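Local coordinates for Dbv8 protein (Nonomuraea, PDB 4MFZ) that probably transfers long aliphatic acyl groups from acyl-CoA donors such as decanoyl-CoA to amines during glycopeptide antibiotic synthesis, as a GNAT-fold N-acyltransferase, at residues L136-A141 with L187-L192; A141-H146 with I151-T156; T255-D260 with D292-F297; V320-L323 with H328-Q331. All coordinates share one frame; numbering follows the deposited sequence.

Interaction 1 of 4, residues L136-A141 with L187-L192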
# COMPACT_ATOMS: atom_id res chain seq x y z
N LEU A 136 13.48 -2.67 0.67
CA LEU A 136 14.74 -2.46 1.40
C LEU A 136 15.87 -1.96 0.48
O LEU A 136 16.59 -1.01 0.85
CB LEU A 136 15.19 -3.73 2.13
CG LEU A 136 14.29 -4.41 3.17
CD1 LEU A 136 14.92 -5.72 3.64
CD2 LEU A 136 14.03 -3.44 4.34
N ALA A 137 15.99 -2.56 -0.70
CA ALA A 137 16.98 -2.13 -1.72
C ALA A 137 16.82 -0.64 -2.08
O ALA A 137 17.78 0.03 -2.38
CB ALA A 137 16.86 -3.00 -2.97
N THR A 138 15.59 -0.15 -2.07
CA THR A 138 15.27 1.18 -2.62
C THR A 138 15.26 2.26 -1.52
O THR A 138 15.15 3.45 -1.83
CB THR A 138 13.95 1.11 -3.40
OG1 THR A 138 14.04 0.05 -4.36
CG2 THR A 138 13.65 2.41 -4.20
N LEU A 139 15.40 1.85 -0.26
CA LEU A 139 15.35 2.78 0.89
C LEU A 139 16.38 3.92 0.82
O LEU A 139 16.02 5.06 1.06
CB LEU A 139 15.50 2.03 2.22
CG LEU A 139 14.39 2.15 3.26
CD1 LEU A 139 13.05 2.04 2.56
CD2 LEU A 139 14.50 1.08 4.34
N PRO A 140 17.66 3.62 0.49
CA PRO A 140 18.59 4.73 0.37
C PRO A 140 18.23 5.78 -0.69
O PRO A 140 18.35 6.98 -0.42
CB PRO A 140 19.95 4.05 0.08
CG PRO A 140 19.80 2.70 0.70
CD PRO A 140 18.37 2.32 0.43
N ALA A 141 17.80 5.35 -1.89
CA ALA A 141 17.28 6.29 -2.90
C ALA A 141 16.06 7.05 -2.37
O ALA A 141 15.93 8.25 -2.55
CB ALA A 141 16.88 5.52 -4.16
N LEU A 187 4.31 2.61 -4.98
CA LEU A 187 4.02 4.04 -4.97
C LEU A 187 4.68 4.80 -3.79
O LEU A 187 5.21 5.91 -3.96
CB LEU A 187 2.51 4.21 -4.95
CG LEU A 187 1.96 5.52 -5.49
CD1 LEU A 187 2.28 5.62 -6.99
CD2 LEU A 187 0.46 5.55 -5.22
N LEU A 188 4.65 4.20 -2.61
CA LEU A 188 5.20 4.81 -1.40
C LEU A 188 6.73 4.91 -1.48
O LEU A 188 7.31 5.95 -1.19
CB LEU A 188 4.79 3.99 -0.18
CG LEU A 188 5.25 4.57 1.18
CD1 LEU A 188 4.21 4.22 2.27
CD2 LEU A 188 6.61 4.03 1.53
N VAL A 189 7.37 3.82 -1.90
CA VAL A 189 8.82 3.81 -1.98
C VAL A 189 9.39 4.60 -3.18
O VAL A 189 10.59 4.88 -3.22
CB VAL A 189 9.42 2.37 -1.87
CG1 VAL A 189 9.66 1.76 -3.24
CG2 VAL A 189 10.75 2.42 -1.13
N ARG A 190 8.52 4.98 -4.12
CA ARG A 190 8.84 5.97 -5.14
C ARG A 190 8.58 7.41 -4.69
O ARG A 190 8.55 8.29 -5.53
CB ARG A 190 8.03 5.73 -6.41
CG ARG A 190 8.56 4.67 -7.35
CD ARG A 190 7.60 4.52 -8.54
NE ARG A 190 7.66 5.70 -9.39
CZ ARG A 190 6.63 6.43 -9.80
NH1 ARG A 190 5.39 6.09 -9.51
NH2 ARG A 190 6.87 7.51 -10.53
N GLY A 191 8.40 7.64 -3.38
CA GLY A 191 8.33 9.01 -2.85
C GLY A 191 7.03 9.73 -3.13
O GLY A 191 6.99 10.95 -3.10
N LEU A 192 5.96 8.98 -3.35
CA LEU A 192 4.65 9.53 -3.75
C LEU A 192 3.53 9.34 -2.71
O LEU A 192 2.36 9.65 -2.99
CB LEU A 192 4.19 8.86 -5.07
CG LEU A 192 4.40 9.63 -6.39
CD1 LEU A 192 5.57 10.58 -6.32
CD2 LEU A 192 4.51 8.75 -7.64
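In the all-helical core of the N-acyltransferase N-terminal domain, helices 130-148 and 182-192 meet in a small buried helix-helix contact, where Thr-138 and Val-189 turn their side chains toward each other. Their CA atoms are 7.0 Å apart, the shortest such separation between the two segments, but only 124 Å² of surface is buried, both sides summed. The two side chains cross obliquely, and they touch through carbon. Thr-138 CB comes within 4.1 Å of Val-189 CG2, while the methyl CG2 of Thr-138 lies 4.2 Å from Val-189 CG1 and 4.1 Å from Val-189 O. The first torsion of Thr-138 (chi1 -53°) separates its two branches: CG2, opposite the backbone N, is given to the valine, and OG1, next to that N, is hydrogen-bonded to Val-134 O of its own helix and to His-99 ND1 of helix 89-104. This buried polar atom is therefore satisfied without a bond to helix 182-192. Leu-102 of helix 89-104 touches both Thr-138 and Val-189.

The two helices are also irregular here. Helix 130-148 is kinked at Pro-140 and Ala-141, neither N of which bonds to the turn before; the proline N has no hydrogen to give. Helix 182-192 finishes in a Schellman motif with Gly-191 at the C-prime position: Leu-192 N bonds back to Leu-187 O at 3.2 Å, and Gly-191 N to Leu-188 O at 3.0 Å. Beyond the threonine, Leu-139 supplies the second touch, its CD1 standing 4.4 Å from Val-189 CG2.

Interaction 2 of 4, residues A141-H146 with I151-T156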
# COMPACT_ATOMS: atom_id res chain seq x y z
N ALA A 141 17.80 5.35 -1.89
CA ALA A 141 17.28 6.29 -2.90
C ALA A 141 16.06 7.05 -2.37
O ALA A 141 15.93 8.25 -2.55
CB ALA A 141 16.88 5.52 -4.16
N LEU A 142 15.14 6.33 -1.75
CA LEU A 142 13.92 6.97 -1.26
C LEU A 142 14.29 8.09 -0.28
O LEU A 142 13.77 9.21 -0.35
CB LEU A 142 13.01 5.92 -0.57
CG LEU A 142 11.69 6.41 0.03
CD1 LEU A 142 11.95 7.02 1.40
CD2 LEU A 142 11.04 7.43 -0.88
N ARG A 143 15.17 7.75 0.66
CA ARG A 143 15.64 8.67 1.67
C ARG A 143 16.43 9.81 1.08
O ARG A 143 16.25 10.94 1.52
CB ARG A 143 16.42 7.92 2.75
CG ARG A 143 15.42 7.28 3.72
CD ARG A 143 15.97 6.09 4.48
NE ARG A 143 16.59 6.36 5.78
CZ ARG A 143 16.52 7.49 6.50
NH1 ARG A 143 15.83 8.56 6.08
NH2 ARG A 143 17.17 7.54 7.67
N ARG A 144 17.25 9.55 0.05
CA ARG A 144 17.85 10.67 -0.66
C ARG A 144 16.80 11.62 -1.25
O ARG A 144 16.92 12.84 -1.12
CB ARG A 144 18.85 10.21 -1.72
CG ARG A 144 20.17 9.75 -1.12
CD ARG A 144 21.21 9.51 -2.21
NE ARG A 144 20.83 8.50 -3.19
CZ ARG A 144 21.09 7.20 -3.11
NH1 ARG A 144 21.73 6.69 -2.05
NH2 ARG A 144 20.68 6.40 -4.08
N PHE A 145 15.76 11.07 -1.87
CA PHE A 145 14.66 11.92 -2.40
C PHE A 145 13.94 12.75 -1.31
O PHE A 145 13.72 13.95 -1.46
CB PHE A 145 13.63 11.09 -3.18
CG PHE A 145 12.51 11.92 -3.76
CD1 PHE A 145 12.77 12.89 -4.74
CD2 PHE A 145 11.20 11.77 -3.31
CE1 PHE A 145 11.76 13.70 -5.26
CE2 PHE A 145 10.18 12.56 -3.84
CZ PHE A 145 10.46 13.53 -4.81
N HIS A 146 13.56 12.09 -0.22
CA HIS A 146 12.99 12.77 0.94
C HIS A 146 13.86 13.92 1.41
O HIS A 146 13.35 15.02 1.56
CB HIS A 146 12.70 11.77 2.06
CG HIS A 146 11.39 11.00 1.90
ND1 HIS A 146 10.78 10.39 2.95
CD2 HIS A 146 10.56 10.78 0.79
CE1 HIS A 146 9.66 9.78 2.53
NE2 HIS A 146 9.53 10.01 1.20
N ILE A 151 11.87 16.59 3.73
CA ILE A 151 10.87 15.86 4.50
C ILE A 151 11.45 15.62 5.88
O ILE A 151 12.54 15.09 6.00
CB ILE A 151 10.49 14.49 3.88
CG1 ILE A 151 10.19 14.61 2.39
CG2 ILE A 151 9.32 13.87 4.65
CD1 ILE A 151 8.93 15.38 2.02
N PRO A 152 10.73 16.01 6.95
CA PRO A 152 11.27 15.73 8.29
C PRO A 152 11.56 14.22 8.53
O PRO A 152 10.86 13.37 8.00
CB PRO A 152 10.17 16.23 9.22
CG PRO A 152 9.42 17.25 8.40
CD PRO A 152 9.40 16.65 7.01
N GLU A 153 12.57 13.91 9.34
CA GLU A 153 12.95 12.53 9.60
C GLU A 153 11.78 11.68 10.14
O GLU A 153 11.57 10.55 9.71
CB GLU A 153 14.18 12.49 10.52
CG GLU A 153 14.91 11.17 10.57
CD GLU A 153 15.63 10.78 9.26
OE1 GLU A 153 15.77 11.61 8.30
OE2 GLU A 153 16.08 9.61 9.19
N ALA A 154 11.01 12.24 11.07
CA ALA A 154 9.86 11.56 11.65
C ALA A 154 8.79 11.18 10.62
O ALA A 154 8.21 10.09 10.71
CB ALA A 154 9.23 12.42 12.75
N THR A 155 8.50 12.06 9.67
CA THR A 155 7.47 11.70 8.70
C THR A 155 7.95 10.63 7.71
O THR A 155 7.18 9.76 7.34
CB THR A 155 6.69 12.92 8.11
OG1 THR A 155 6.88 13.05 6.70
CG2 THR A 155 6.99 14.19 8.88
N THR A 156 9.23 10.65 7.36
CA THR A 156 9.83 9.54 6.59
C THR A 156 9.62 8.21 7.35
O THR A 156 9.06 7.26 6.79
CB THR A 156 11.32 9.77 6.35
OG1 THR A 156 11.51 10.90 5.49
CG2 THR A 156 11.97 8.53 5.75
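His-146 and Thr-156 are joined across a tight turn between two consecutive helices, in which helix 130-148 gives way, after a few residues, to helix 153-160. His-146 ND1 and Thr-156 OG1 lie 2.7 Å apart in a nearly straight hydrogen bond (162°) in which either atom could be the donor. The hydroxyl reaches the imidazole at its edge, near the ring plane, which fixes the rotation of the ring. Leu-142 CD1 lies over the centre of one face of the imidazole, 3.7 Å above the plane; Ile-151 CG1, approaching obliquely from the opposite side, makes an off-centre CH-pi contact, 4.2 Å from the ring centroid. The main chains of His-146 and Ile-151 close the corner, Ile-151 N donating to His-146 O at 3.1 Å.

Farther out, Arg-143 forms a salt bridge with Glu-153. Its NH2 donates to Glu-153 OE2 at 2.8 Å (148°), using the syn lone pair of that oxygen, with the acceptor tilted somewhat from the guanidinium plane; NH1 adds a weak bond to the same oxygen at 3.3 Å. Bends in both chains, at chi3 of the arginine and chi2 of the glutamate (68°), bring the charges together. Glu-153 OE2 also accepts from Trp-157 NE1, so one oxygen gathers two good donors and a weak one.

Pro-152 is the N-cap of the second helix, and its carbonyl oxygen takes the first turn's bond from Thr-156 N. Around the corner, Ile-151 packs on Phe-239 and His-243 of helix 226-243, while the His-146 ring meets that of Tyr-194 in strand 193-196.

Interaction 3 of 4, residues T255-D260 with D292-F297. With MFK (decanoyl-CoA), chain B.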
# COMPACT_ATOMS: atom_id res chain seq x y z
N THR A 255 -12.29 6.38 -2.71
CA THR A 255 -13.41 5.51 -3.00
C THR A 255 -13.42 4.41 -1.95
O THR A 255 -12.39 3.81 -1.69
CB THR A 255 -13.28 4.88 -4.38
OG1 THR A 255 -13.43 5.90 -5.37
CG2 THR A 255 -14.37 3.80 -4.61
N SER A 256 -14.57 4.15 -1.32
CA SER A 256 -14.55 3.22 -0.18
C SER A 256 -15.90 2.70 0.23
O SER A 256 -16.93 3.35 0.01
CB SER A 256 -13.90 3.93 1.04
OG SER A 256 -13.69 3.01 2.11
N TRP A 257 -15.89 1.55 0.89
CA TRP A 257 -17.07 1.04 1.59
C TRP A 257 -17.55 1.99 2.66
O TRP A 257 -18.73 2.03 2.95
CB TRP A 257 -16.76 -0.32 2.19
CG TRP A 257 -15.77 -0.25 3.31
CD1 TRP A 257 -14.39 -0.29 3.21
CD2 TRP A 257 -16.06 -0.07 4.74
NE1 TRP A 257 -13.82 -0.14 4.45
CE2 TRP A 257 -14.76 -0.03 5.41
CE3 TRP A 257 -17.22 0.03 5.50
CZ2 TRP A 257 -14.65 0.09 6.79
CZ3 TRP A 257 -17.09 0.17 6.90
CH2 TRP A 257 -15.83 0.21 7.52
N LEU A 258 -16.62 2.77 3.22
CA LEU A 258 -16.89 3.75 4.30
C LEU A 258 -17.85 4.85 3.90
O LEU A 258 -18.37 5.56 4.76
CB LEU A 258 -15.59 4.45 4.72
CG LEU A 258 -14.49 3.68 5.45
CD1 LEU A 258 -13.21 4.49 5.35
CD2 LEU A 258 -14.86 3.49 6.91
N LEU A 259 -18.04 5.05 2.59
CA LEU A 259 -18.91 6.12 2.13
C LEU A 259 -20.31 5.65 1.68
O LEU A 259 -21.09 6.45 1.17
CB LEU A 259 -18.24 6.91 1.01
CG LEU A 259 -16.89 7.58 1.31
CD1 LEU A 259 -16.28 8.12 0.02
CD2 LEU A 259 -17.05 8.68 2.35
N ASP A 260 -20.59 4.36 1.86
CA ASP A 260 -21.89 3.77 1.53
C ASP A 260 -22.97 4.33 2.46
O ASP A 260 -22.89 4.11 3.68
CB ASP A 260 -21.81 2.26 1.70
CG ASP A 260 -23.06 1.52 1.22
OD1 ASP A 260 -24.13 2.16 1.01
OD2 ASP A 260 -22.96 0.28 1.03
N ASP A 292 -17.10 -7.56 -1.69
CA ASP A 292 -15.69 -7.98 -1.55
C ASP A 292 -14.91 -7.01 -0.69
O ASP A 292 -14.16 -7.41 0.23
CB ASP A 292 -14.98 -8.11 -2.92
CG ASP A 292 -15.43 -9.34 -3.71
OD1 ASP A 292 -16.43 -9.98 -3.34
OD2 ASP A 292 -14.76 -9.67 -4.73
N ALA A 293 -15.06 -5.72 -0.99
CA ALA A 293 -14.25 -4.71 -0.34
C ALA A 293 -14.59 -4.57 1.16
O ALA A 293 -13.70 -4.42 1.97
CB ALA A 293 -14.39 -3.38 -1.05
N ILE A 294 -15.87 -4.60 1.51
CA ILE A 294 -16.24 -4.51 2.93
C ILE A 294 -15.79 -5.75 3.72
O ILE A 294 -15.30 -5.64 4.84
CB ILE A 294 -17.72 -4.20 3.12
CG1 ILE A 294 -17.95 -3.63 4.53
CG2 ILE A 294 -18.58 -5.43 2.82
CD1 ILE A 294 -19.22 -2.83 4.69
N LEU A 295 -15.92 -6.92 3.11
CA LEU A 295 -15.46 -8.17 3.70
C LEU A 295 -13.96 -8.13 3.85
O LEU A 295 -13.42 -8.66 4.83
CB LEU A 295 -15.88 -9.36 2.83
CG LEU A 295 -17.38 -9.69 2.86
CD1 LEU A 295 -17.74 -10.71 1.78
CD2 LEU A 295 -17.84 -10.15 4.23
N GLU A 296 -13.29 -7.48 2.90
CA GLU A 296 -11.85 -7.31 2.96
C GLU A 296 -11.44 -6.45 4.15
O GLU A 296 -10.61 -6.85 4.96
CB GLU A 296 -11.32 -6.71 1.65
CG GLU A 296 -9.87 -6.21 1.70
CD GLU A 296 -8.83 -7.31 1.86
OE1 GLU A 296 -9.12 -8.49 1.53
OE2 GLU A 296 -7.70 -7.00 2.29
N PHE A 297 -12.00 -5.25 4.24
CA PHE A 297 -11.50 -4.30 5.22
C PHE A 297 -12.10 -4.51 6.60
O PHE A 297 -11.58 -4.00 7.58
CB PHE A 297 -11.73 -2.87 4.75
CG PHE A 297 -10.88 -2.46 3.57
CD1 PHE A 297 -9.62 -1.89 3.76
CD2 PHE A 297 -11.35 -2.61 2.26
CE1 PHE A 297 -8.84 -1.51 2.67
CE2 PHE A 297 -10.59 -2.24 1.17
CZ PHE A 297 -9.33 -1.68 1.38
CCG MFK B . -14.68 8.77 7.74
CCF MFK B . -14.44 9.97 6.82
CCE MFK B . -13.42 9.59 5.77
CCD MFK B . -14.13 8.83 4.67
CCC MFK B . -13.29 8.94 3.41
CCB MFK B . -12.79 7.58 3.00
CCA MFK B . -12.28 7.69 1.58
CBZ MFK B . -10.78 7.44 1.60
CAK MFK B . -10.47 6.13 0.90
CAJ MFK B . -9.85 5.14 1.89
OAL MFK B . -9.11 5.51 2.81
SAI MFK B . -10.27 3.47 1.57
CAH MFK B . -9.47 2.57 2.96
CAG MFK B . -10.20 2.77 4.29
NAF MFK B . -9.40 2.08 5.32
CAE MFK B . -9.89 1.08 6.07
OAM MFK B . -11.04 0.67 6.02
CAD MFK B . -8.88 0.48 7.08
CAC MFK B . -9.61 -0.48 8.04
NAB MFK B . -10.71 0.21 8.75
CAA MFK B . -10.49 0.69 9.98
OAO MFK B . -9.40 0.57 10.56
CAN MFK B . -11.68 1.35 10.69
OAU MFK B . -12.92 1.07 9.98
CAP MFK B . -11.50 2.87 10.90
CAR MFK B . -11.27 3.55 9.55
CAS MFK B . -10.32 3.20 11.80
CAQ MFK B . -12.77 3.44 11.53
OAT MFK B . -12.96 2.78 12.76
PAV MFK B . -13.68 3.48 14.02
OAX MFK B . -13.07 4.79 14.31
OAW MFK B . -13.78 2.47 15.11
OAY MFK B . -15.12 3.71 13.32
PAZ MFK B . -16.53 3.97 14.04
OBA MFK B . -17.47 4.52 12.90
OBB MFK B . -16.46 4.92 15.18
O5' MFK B . -17.15 2.52 14.31
C5' MFK B . -18.42 2.31 14.89
C4' MFK B . -18.60 0.79 15.07
O4' MFK B . -18.08 -0.03 13.95
C3' MFK B . -17.84 0.30 16.27
O3' MFK B . -18.56 -0.82 16.80
PBV MFK B . -18.79 -0.91 18.40
OBW MFK B . -17.35 -1.29 18.92
OBY MFK B . -19.82 -2.16 18.57
OBX MFK B . -19.20 0.33 19.06
C2' MFK B . -16.52 -0.14 15.63
O2' MFK B . -15.77 -1.04 16.43
C1' MFK B . -16.99 -0.85 14.40
N9 MFK B . -15.93 -0.89 13.36
C8 MFK B . -15.53 0.13 12.59
N7 MFK B . -14.56 -0.32 11.78
C5 MFK B . -14.40 -1.64 12.01
C4 MFK B . -15.25 -1.97 12.99
N3 MFK B . -15.34 -3.24 13.41
C2 MFK B . -14.46 -4.34 12.94
N1 MFK B . -13.57 -3.85 11.87
C6 MFK B . -13.59 -2.57 11.47
N6 MFK B . -12.77 -2.18 10.50
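The decanoyl-CoA pocket of the GNAT-like domain is built in part by Trp-257 and Phe-297, which meet where strand 251-256 runs into a 3-10 turn beside helix 291-299. Trp-257 CG sits between its own backbone N and carbonyl carbon (chi1 68°), which brings the indole up to both helix and ligand. Its NE1 donates a hydrogen bond to OAM, an amide oxygen of the pantetheine arm, at 3.3 Å (147°); that oxygen lies at the ring edge, near the plane. Trp-257 NE1 is also 3.5 Å from Phe-297 CB. The two aromatic rings are near parallel but slid apart: the five-membered ring of Trp-257 and the phenyl have centroids 5.5 Å apart and barely overlap. Phe-297 CD1 reaches the same pantetheine oxygen, OAM, at 3.7 Å. At the other end of the indole, Ile-294 CD1 packs 3.6 Å from Trp-257 CE3.

Just before the tryptophan, Ser-256 forms an ST turn, its OG accepting from Leu-258 N at 3.1 Å, and this hydroxyl oxygen lies 3.5 Å from the thioester sulfur SAI. Leu-259 CD2 touches the acyl chain, 3.7 Å from CCD.

The chemistry is consistent with division of labour: a neutral indole N-H pairs with an amide common to all acyl-CoAs, while leucine carbons of the turn line the aliphatic tail.

Interaction 4 of 4, residues V320-L323 with H328-Q331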
# COMPACT_ATOMS: atom_id res chain seq x y z
N VAL A 320 -22.35 -9.04 8.22
CA VAL A 320 -22.87 -10.40 8.11
C VAL A 320 -24.40 -10.46 7.98
O VAL A 320 -24.94 -11.13 7.06
CB VAL A 320 -22.36 -11.28 9.27
CG1 VAL A 320 -23.20 -12.54 9.46
CG2 VAL A 320 -20.88 -11.62 9.04
N THR A 321 -25.10 -9.76 8.88
CA THR A 321 -26.56 -9.79 8.86
C THR A 321 -27.09 -9.28 7.51
O THR A 321 -27.98 -9.91 6.92
CB THR A 321 -27.26 -9.07 10.05
OG1 THR A 321 -27.35 -7.67 9.80
CG2 THR A 321 -26.56 -9.34 11.37
N HIS A 322 -26.53 -8.18 7.02
CA HIS A 322 -26.93 -7.58 5.74
C HIS A 322 -26.77 -8.55 4.59
O HIS A 322 -27.68 -8.73 3.76
CB HIS A 322 -26.08 -6.35 5.51
CG HIS A 322 -26.62 -5.38 4.50
ND1 HIS A 322 -26.06 -5.21 3.27
CD2 HIS A 322 -27.66 -4.47 4.58
CE1 HIS A 322 -26.72 -4.25 2.61
NE2 HIS A 322 -27.70 -3.80 3.41
N LEU A 323 -25.59 -9.18 4.51
CA LEU A 323 -25.29 -10.17 3.48
C LEU A 323 -26.15 -11.45 3.58
O LEU A 323 -26.64 -11.94 2.57
CB LEU A 323 -23.80 -10.53 3.52
CG LEU A 323 -22.82 -9.51 2.90
CD1 LEU A 323 -21.36 -9.96 2.97
CD2 LEU A 323 -23.19 -9.22 1.46
N HIS A 328 -27.00 -6.07 -0.28
CA HIS A 328 -25.64 -5.77 -0.78
C HIS A 328 -25.00 -4.49 -0.33
O HIS A 328 -25.67 -3.50 -0.07
CB HIS A 328 -25.59 -5.86 -2.31
CG HIS A 328 -25.84 -7.26 -2.82
ND1 HIS A 328 -27.07 -7.67 -3.21
CD2 HIS A 328 -24.99 -8.36 -2.93
CE1 HIS A 328 -27.00 -8.98 -3.57
NE2 HIS A 328 -25.73 -9.40 -3.40
N TRP A 329 -23.66 -4.51 -0.26
CA TRP A 329 -22.86 -3.33 0.08
C TRP A 329 -22.29 -2.67 -1.14
O TRP A 329 -21.92 -3.35 -2.10
CB TRP A 329 -21.73 -3.75 1.00
CG TRP A 329 -22.24 -4.25 2.32
CD1 TRP A 329 -22.36 -5.58 2.74
CD2 TRP A 329 -22.77 -3.44 3.42
NE1 TRP A 329 -22.90 -5.64 4.01
CE2 TRP A 329 -23.16 -4.39 4.48
CE3 TRP A 329 -22.93 -2.07 3.63
CZ2 TRP A 329 -23.69 -3.96 5.69
CZ3 TRP A 329 -23.47 -1.65 4.86
CH2 TRP A 329 -23.83 -2.57 5.87
N TYR A 330 -22.18 -1.34 -1.09
CA TYR A 330 -21.56 -0.56 -2.18
C TYR A 330 -20.36 0.28 -1.72
O TYR A 330 -20.29 0.72 -0.58
CB TYR A 330 -22.61 0.32 -2.89
CG TYR A 330 -23.72 -0.55 -3.42
CD1 TYR A 330 -23.62 -1.15 -4.68
CD2 TYR A 330 -24.85 -0.83 -2.64
CE1 TYR A 330 -24.61 -1.98 -5.16
CE2 TYR A 330 -25.84 -1.67 -3.11
CZ TYR A 330 -25.72 -2.24 -4.37
OH TYR A 330 -26.71 -3.07 -4.84
N GLN A 331 -19.40 0.46 -2.62
CA GLN A 331 -18.35 1.46 -2.47
C GLN A 331 -18.84 2.75 -3.10
O GLN A 331 -19.54 2.71 -4.13
CB GLN A 331 -17.13 1.03 -3.25
CG GLN A 331 -16.40 -0.15 -2.65
CD GLN A 331 -15.07 -0.33 -3.33
OE1 GLN A 331 -14.01 -0.05 -2.77
NE2 GLN A 331 -15.11 -0.76 -4.58
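The imidazole of His-322 lies over one face of the Trp-329 indole, joining the C-terminal part of helix 314-324 to the run of chain that leads into strand 330-337. The planes are inclined at 41° with the imidazole and six-membered ring centroids 4.1 Å apart, so the rings meet obliquely. The closeness starts at the base of the histidine: CB of His-322 is 3.4 Å from Trp-329 CZ2, and CG of His-322 is 3.5 Å from the same carbon. With CG opposite its backbone N (chi1 -161°), the imidazole is carried off the helix and across the indole. The carbonyl oxygen of His-328 faces the imidazole at its edge, near the ring plane.

Leu-323 covers a different part of the tryptophan. Its CG stands near the indole plane at the rim, and its CD2 comes to 3.9 Å from Trp-329 CD1. Ile-294 of helix 291-299 also touches the indole, so helices 291-299 and 314-324 both pack against it.

The backbone N of Trp-329 bonds to Asp-291 OD1, whereas NE1 turns back to helix 314-324 in a weak hydrogen bond to Val-319 O. The buried indole thus has apolar and polar neighbours together, Leu-323 and Ile-294 with His-322 and Asp-260; its backbone N-H is held firmly and its ring N-H only weakly, which joins the last turns of helix 314-324 to the residues leading into strand 330-337.

How the interactions relate
The four contacts fall into two pairs, one in the N-terminal and one in the GNAT-like C-terminal domain. Interactions 1 and 2 share Ala-141 and helix 130-148, with centres 9 Å apart; Leu-142 CD2 touches Val-189 O at 3.5 Å, so the corner packs against the end of helix 182-192. Interactions 3 and 4 are likewise 9 Å apart, centre to centre, joined by a probable hydrogen bond of 2.8 Å from Tyr-330 N to Asp-260 OD2, in the loop beyond strand 251-256, whose neighbour in the sheet is strand 330-337. Decanoyl-CoA is bound directly at interaction 3, whereas the Trp-329 side chain of interaction 4 stands about 10 Å from it. Interactions 1 and 3 have centres about 28 Å apart.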